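Local coordinates for Lactamase_B domain-containing protein (Bacillus lehensis G1, PDB 7EV5) that is a dual-activity dinuclear zinc enzyme of the metallo-beta-lactamase fold, resembling both B3 metallo-beta-lactamases and glyoxalase II, and probably acts as a hydrolase, at residues 120-132 against 137-151. Numbering follows the deposited sequence. Where two conformers were deposited one is given.
Sequences TFTFSVFHTPGHS and SYYYQKEAVLFSGDV. With ZN (zinc ion), chain B; ZN (zinc ion), chain C.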
loop_
_atom_site.group_PDB
_atom_site.type_symbol
_atom_site.label_atom_id
_atom_site.label_comp_id
_atom_site.label_asym_id
_atom_site.label_seq_id
_atom_site.Cartn_x
_atom_site.Cartn_y
_atom_site.Cartn_z
ATOM N N THR A 120 -9.328 16.328 -3.475
ATOM C CA THR A 120 -10.705 15.883 -3.658
ATOM C C THR A 120 -10.857 14.364 -3.662
ATOM O O THR A 120 -11.948 13.860 -3.944
ATOM C CB THR A 120 -11.333 16.491 -4.917
ATOM O OG1 THR A 120 -10.492 16.244 -6.046
ATOM C CG2 THR A 120 -11.550 17.992 -4.746
ATOM N N PHE A 121 -9.797 13.618 -3.351
ATOM C CA PHE A 121 -9.895 12.168 -3.213
ATOM C C PHE A 121 -10.262 11.838 -1.774
ATOM O O PHE A 121 -9.520 12.188 -0.849
ATOM C CB PHE A 121 -8.558 11.495 -3.521
ATOM C CG PHE A 121 -8.007 11.790 -4.888
ATOM C CD1 PHE A 121 -8.323 10.982 -5.972
ATOM C CD2 PHE A 121 -7.149 12.851 -5.082
ATOM C CE1 PHE A 121 -7.792 11.240 -7.225
ATOM C CE2 PHE A 121 -6.617 13.122 -6.341
ATOM C CZ PHE A 121 -6.942 12.308 -7.412
ATOM N N THR A 122 -11.378 11.147 -1.576
ATOM C CA THR A 122 -11.730 10.685 -0.242
ATOM C C THR A 122 -11.611 9.172 -0.162
ATOM O O THR A 122 -12.007 8.451 -1.086
ATOM C CB THR A 122 -13.121 11.158 0.189
ATOM O OG1 THR A 122 -13.148 12.587 0.168
ATOM C CG2 THR A 122 -13.431 10.691 1.615
ATOM N N PHE A 123 -11.041 8.709 0.946
ATOM C CA PHE A 123 -10.828 7.296 1.195
ATOM C C PHE A 123 -11.446 6.918 2.525
ATOM O O PHE A 123 -11.450 7.715 3.470
ATOM C CB PHE A 123 -9.329 6.996 1.305
ATOM C CG PHE A 123 -8.543 7.406 0.102
ATOM C CD1 PHE A 123 -8.483 6.586 -1.016
ATOM C CD2 PHE A 123 -7.857 8.602 0.089
ATOM C CE1 PHE A 123 -7.752 6.970 -2.135
ATOM C CE2 PHE A 123 -7.123 8.989 -1.016
ATOM C CZ PHE A 123 -7.066 8.174 -2.127
ATOM N N SER A 124 -11.991 5.714 2.579
ATOM C CA SER A 124 -12.244 5.045 3.842
ATOM C C SER A 124 -10.985 4.277 4.218
ATOM O O SER A 124 -10.349 3.644 3.370
ATOM C CB SER A 124 -13.417 4.075 3.711
ATOM O OG SER A 124 -14.650 4.766 3.653
ATOM N N VAL A 125 -10.604 4.353 5.484
ATOM C CA VAL A 125 -9.366 3.745 5.957
ATOM C C VAL A 125 -9.699 2.612 6.911
ATOM O O VAL A 125 -10.431 2.803 7.892
ATOM C CB VAL A 125 -8.462 4.782 6.638
ATOM C CG1 VAL A 125 -7.224 4.117 7.186
ATOM C CG2 VAL A 125 -8.117 5.903 5.662
ATOM N N PHE A 126 -9.151 1.438 6.638
ATOM C CA PHE A 126 -9.294 0.294 7.520
ATOM C C PHE A 126 -7.924 -0.101 8.042
ATOM O O PHE A 126 -6.959 -0.171 7.278
ATOM C CB PHE A 126 -9.895 -0.885 6.768
ATOM C CG PHE A 126 -11.277 -0.623 6.233
ATOM C CD1 PHE A 126 -12.394 -0.921 6.992
ATOM C CD2 PHE A 126 -11.453 -0.073 4.982
ATOM C CE1 PHE A 126 -13.669 -0.690 6.492
ATOM C CE2 PHE A 126 -12.725 0.169 4.475
ATOM C CZ PHE A 126 -13.831 -0.140 5.240
ATOM N N HIS A 127 -7.844 -0.375 9.336
ATOM C CA HIS A 127 -6.621 -0.908 9.917
ATOM C C HIS A 127 -6.682 -2.424 9.754
ATOM O O HIS A 127 -7.569 -3.077 10.315
ATOM C CB HIS A 127 -6.481 -0.471 11.380
ATOM C CG HIS A 127 -5.184 -0.884 12.010
ATOM N ND1 HIS A 127 -5.090 -1.266 13.332
ATOM C CD2 HIS A 127 -3.933 -0.994 11.500
ATOM C CE1 HIS A 127 -3.837 -1.584 13.610
ATOM N NE2 HIS A 127 -3.115 -1.431 12.514
ATOM N N THR A 128 -5.777 -2.986 8.943
ATOM C CA THR A 128 -5.859 -4.381 8.505
ATOM C C THR A 128 -4.550 -5.103 8.790
ATOM O O THR A 128 -3.839 -5.531 7.862
ATOM C CB THR A 128 -6.216 -4.484 7.019
ATOM O OG1 THR A 128 -5.331 -3.668 6.244
ATOM C CG2 THR A 128 -7.640 -4.016 6.773
ATOM N N PRO A 129 -4.210 -5.278 10.073
ATOM C CA PRO A 129 -2.954 -5.952 10.442
ATOM C C PRO A 129 -2.975 -7.458 10.238
ATOM O O PRO A 129 -4.000 -8.052 9.886
ATOM C CB PRO A 129 -2.806 -5.602 11.930
ATOM C CG PRO A 129 -4.246 -5.499 12.403
ATOM C CD PRO A 129 -4.928 -4.779 11.263
ATOM N N GLY A 130 -1.830 -8.093 10.478
ATOM C CA GLY A 130 -1.677 -9.524 10.302
ATOM C C GLY A 130 -0.434 -9.844 9.505
ATOM O O GLY A 130 0.376 -10.683 9.906
ATOM N N HIS A 131 -0.288 -9.194 8.345
ATOM C CA HIS A 131 0.976 -9.226 7.619
ATOM C C HIS A 131 1.990 -8.269 8.252
ATOM O O HIS A 131 3.188 -8.572 8.310
ATOM C CB HIS A 131 0.717 -8.906 6.141
ATOM C CG HIS A 131 1.954 -8.647 5.334
ATOM N ND1 HIS A 131 2.754 -9.650 4.826
ATOM C CD2 HIS A 131 2.500 -7.485 4.912
ATOM C CE1 HIS A 131 3.746 -9.117 4.137
ATOM N NE2 HIS A 131 3.622 -7.799 4.176
ATOM N N SER A 132 1.528 -7.126 8.754
ATOM C CA SER A 132 2.380 -6.210 9.499
ATOM C C SER A 132 1.479 -5.403 10.422
ATOM O O SER A 132 0.281 -5.252 10.138
ATOM C CB SER A 132 3.199 -5.290 8.571
ATOM O OG SER A 132 2.395 -4.302 7.949
ATOM N N SER A 137 -5.542 -0.365 4.811
ATOM C CA SER A 137 -6.148 -0.469 3.485
ATOM C C SER A 137 -6.962 0.783 3.197
ATOM O O SER A 137 -7.745 1.234 4.045
ATOM C CB SER A 137 -7.039 -1.703 3.395
ATOM O OG SER A 137 -6.267 -2.868 3.620
ATOM N N TYR A 138 -6.779 1.337 2.007
ATOM C CA TYR A 138 -7.422 2.587 1.615
ATOM C C TYR A 138 -8.496 2.270 0.581
ATOM O O TYR A 138 -8.182 1.843 -0.536
ATOM C CB TYR A 138 -6.399 3.537 1.005
ATOM C CG TYR A 138 -5.193 3.867 1.875
ATOM C CD1 TYR A 138 -5.238 4.918 2.778
ATOM C CD2 TYR A 138 -4.008 3.141 1.774
ATOM C CE1 TYR A 138 -4.150 5.248 3.556
ATOM C CE2 TYR A 138 -2.898 3.472 2.540
ATOM C CZ TYR A 138 -2.985 4.528 3.433
ATOM O OH TYR A 138 -1.908 4.874 4.207
ATOM N N TYR A 139 -9.757 2.475 0.944
ATOM C CA TYR A 139 -10.881 2.192 0.057
ATOM C C TYR A 139 -11.322 3.482 -0.624
ATOM O O TYR A 139 -11.684 4.455 0.044
ATOM C CB TYR A 139 -12.030 1.585 0.858
ATOM C CG TYR A 139 -13.309 1.360 0.087
ATOM C CD1 TYR A 139 -13.320 0.618 -1.081
ATOM C CD2 TYR A 139 -14.517 1.854 0.560
ATOM C CE1 TYR A 139 -14.503 0.401 -1.787
ATOM C CE2 TYR A 139 -15.695 1.640 -0.129
ATOM C CZ TYR A 139 -15.682 0.911 -1.300
ATOM O OH TYR A 139 -16.861 0.698 -1.980
ATOM N N TYR A 140 -11.276 3.487 -1.957
ATOM C CA TYR A 140 -11.701 4.620 -2.777
ATOM C C TYR A 140 -13.051 4.261 -3.386
ATOM O O TYR A 140 -13.120 3.547 -4.389
ATOM C CB TYR A 140 -10.662 4.841 -3.869
ATOM C CG TYR A 140 -10.868 6.054 -4.736
ATOM C CD1 TYR A 140 -10.946 7.327 -4.184
ATOM C CD2 TYR A 140 -10.963 5.927 -6.125
ATOM C CE1 TYR A 140 -11.106 8.446 -4.992
ATOM C CE2 TYR A 140 -11.132 7.043 -6.937
ATOM C CZ TYR A 140 -11.201 8.295 -6.357
ATOM O OH TYR A 140 -11.365 9.415 -7.146
ATOM N N GLN A 141 -14.132 4.768 -2.786
ATOM C CA GLN A 141 -15.465 4.345 -3.213
ATOM C C GLN A 141 -15.783 4.818 -4.631
ATOM O O GLN A 141 -16.425 4.088 -5.399
ATOM C CB GLN A 141 -16.520 4.822 -2.207
ATOM C CG GLN A 141 -17.928 4.353 -2.543
ATOM C CD GLN A 141 -18.815 4.220 -1.323
ATOM O OE1 GLN A 141 -18.450 4.638 -0.224
ATOM N NE2 GLN A 141 -19.995 3.635 -1.512
ATOM N N LYS A 142 -15.299 6.008 -5.012
ATOM C CA LYS A 142 -15.709 6.621 -6.279
ATOM C C LYS A 142 -15.440 5.710 -7.474
ATOM O O LYS A 142 -16.271 5.606 -8.383
ATOM C CB LYS A 142 -15.025 7.975 -6.461
ATOM C CG LYS A 142 -15.428 8.723 -7.728
ATOM C CD LYS A 142 -14.661 10.033 -7.848
ATOM C CE LYS A 142 -15.366 11.023 -8.764
ATOM N NZ LYS A 142 -15.397 10.564 -10.176
ATOM N N GLU A 143 -14.283 5.054 -7.505
ATOM C CA GLU A 143 -13.972 4.108 -8.568
ATOM C C GLU A 143 -13.918 2.673 -8.073
ATOM O O GLU A 143 -13.427 1.801 -8.793
ATOM C CB GLU A 143 -12.686 4.489 -9.309
ATOM C CG GLU A 143 -12.716 5.871 -9.968
ATOM C CD GLU A 143 -13.720 5.980 -11.107
ATOM O OE1 GLU A 143 -14.054 4.945 -11.713
ATOM O OE2 GLU A 143 -14.168 7.110 -11.397
ATOM N N ALA A 144 -14.413 2.413 -6.864
ATOM C CA ALA A 144 -14.591 1.057 -6.352
ATOM C C ALA A 144 -13.291 0.251 -6.387
ATOM O O ALA A 144 -13.221 -0.844 -6.948
ATOM C CB ALA A 144 -15.723 0.332 -7.087
ATOM N N VAL A 145 -12.252 0.807 -5.770
ATOM C CA VAL A 145 -10.947 0.167 -5.720
ATOM C C VAL A 145 -10.403 0.265 -4.302
ATOM O O VAL A 145 -10.558 1.296 -3.636
ATOM C CB VAL A 145 -9.964 0.760 -6.761
ATOM C CG1 VAL A 145 -9.888 2.264 -6.654
ATOM C CG2 VAL A 145 -8.579 0.141 -6.627
ATOM N N LEU A 146 -9.775 -0.814 -3.846
ATOM C CA LEU A 146 -9.225 -0.926 -2.502
ATOM C C LEU A 146 -7.721 -1.123 -2.621
ATOM O O LEU A 146 -7.262 -2.119 -3.191
ATOM C CB LEU A 146 -9.852 -2.120 -1.778
ATOM C CG LEU A 146 -9.308 -2.427 -0.376
ATOM C CD1 LEU A 146 -9.791 -1.407 0.634
ATOM C CD2 LEU A 146 -9.731 -3.845 0.024
ATOM N N PHE A 147 -6.951 -0.192 -2.063
ATOM C CA PHE A 147 -5.494 -0.316 -2.035
ATOM C C PHE A 147 -5.154 -0.929 -0.684
ATOM O O PHE A 147 -5.016 -0.227 0.313
ATOM C CB PHE A 147 -4.848 1.044 -2.268
ATOM C CG PHE A 147 -5.290 1.686 -3.554
ATOM C CD1 PHE A 147 -4.679 1.347 -4.747
ATOM C CD2 PHE A 147 -6.338 2.596 -3.573
ATOM C CE1 PHE A 147 -5.074 1.911 -5.932
ATOM C CE2 PHE A 147 -6.753 3.167 -4.769
ATOM C CZ PHE A 147 -6.127 2.827 -5.953
ATOM N N SER A 148 -5.036 -2.259 -0.661
ATOM C CA SER A 148 -4.964 -3.021 0.585
ATOM C C SER A 148 -3.589 -3.623 0.866
ATOM O O SER A 148 -3.465 -4.468 1.755
ATOM C CB SER A 148 -6.040 -4.111 0.602
ATOM O OG SER A 148 -6.109 -4.796 -0.644
ATOM N N GLY A 149 -2.559 -3.222 0.132
ATOM C CA GLY A 149 -1.230 -3.722 0.443
ATOM C C GLY A 149 -1.153 -5.235 0.374
ATOM O O GLY A 149 -1.613 -5.864 -0.586
ATOM N N ASP A 150 -0.553 -5.840 1.402
ATOM C CA ASP A 150 -0.184 -7.249 1.359
ATOM C C ASP A 150 -1.117 -8.125 2.182
ATOM O O ASP A 150 -0.706 -9.184 2.650
ATOM C CB ASP A 150 1.275 -7.443 1.780
ATOM C CG ASP A 150 2.263 -6.874 0.769
ATOM O OD1 ASP A 150 1.828 -6.280 -0.237
ATOM O OD2 ASP A 150 3.483 -7.000 1.016
ATOM N N VAL A 151 -2.376 -7.725 2.333
ATOM C CA VAL A 151 -3.322 -8.538 3.090
ATOM C C VAL A 151 -3.888 -9.663 2.230
ATOM O O VAL A 151 -3.902 -10.834 2.635
ATOM C CB VAL A 151 -4.428 -7.627 3.653
ATOM C CG1 VAL A 151 -5.534 -8.451 4.268
ATOM C CG2 VAL A 151 -3.839 -6.673 4.690
HETATM ZN ZN ZN B . 4.821 -6.437 3.200
HETATM ZN ZN ZN C . 5.087 -6.397 -0.104
HETATM O O HOH W 1 -12.045 11.741 -6.391
HETATM O O HOH W 2 -14.362 8.143 -3.125
HETATM O O HOH W 3 -13.983 6.561 -0.579
HETATM O O HOH W 4 -2.889 -3.354 4.297
HETATM O O HOH W 5 5.980 -6.671 1.666
#
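The dinuclear zinc site of the metallo-beta-lactamase fold draws one ligand from each segment, His-131 and Asp-150, beyond an antiparallel hairpin. His-131 NE2 binds one zinc at 2.1 Å, while Asp-150 OD2 lies 2.0 Å from the second and makes a longer bond, 2.6 Å, to the first, so this one oxygen bridges the metals unequally; a water also spans them. Asp-150 CB sits over one face of the imidazole, 3.5 Å from its centroid, a CH-pi contact that, with His-131 ND1 bonded to Arg-159 O, helps fix the ring's rotation. His-54 and His-56 complete the first site, and Asp-58, His-59 and His-191 the second. At the hairpin end nearest the zincs, Ser-137 OG donates to Thr-128 OG1 over 2.9 Å, and a water links that threonine oxygen to Ser-148 O. Ser-124 and Phe-126 form hydrogen-bonded pairs with Tyr-139 and Ser-137; the N-H...O angle from Phe-126 N to Ser-137 O is 174°, nearly straight. Phe-126 CE2, on the ring edge, lies 3.9 Å from Tyr-139 CB. On the opposite sheet face, with Val-125 and Tyr-138, Tyr-140 CG is anti to the backbone N (chi1 -174°), which carries its ring alongside strand 121-127: Tyr-140 CD1 lies 3.8 Å from Phe-123 CE1, planes 43° apart. Leu-17 of strand 12-18 packs against both rings; strands 115-118 and 145-149 flank the hairpin, and helix 167-178 packs on Val-151.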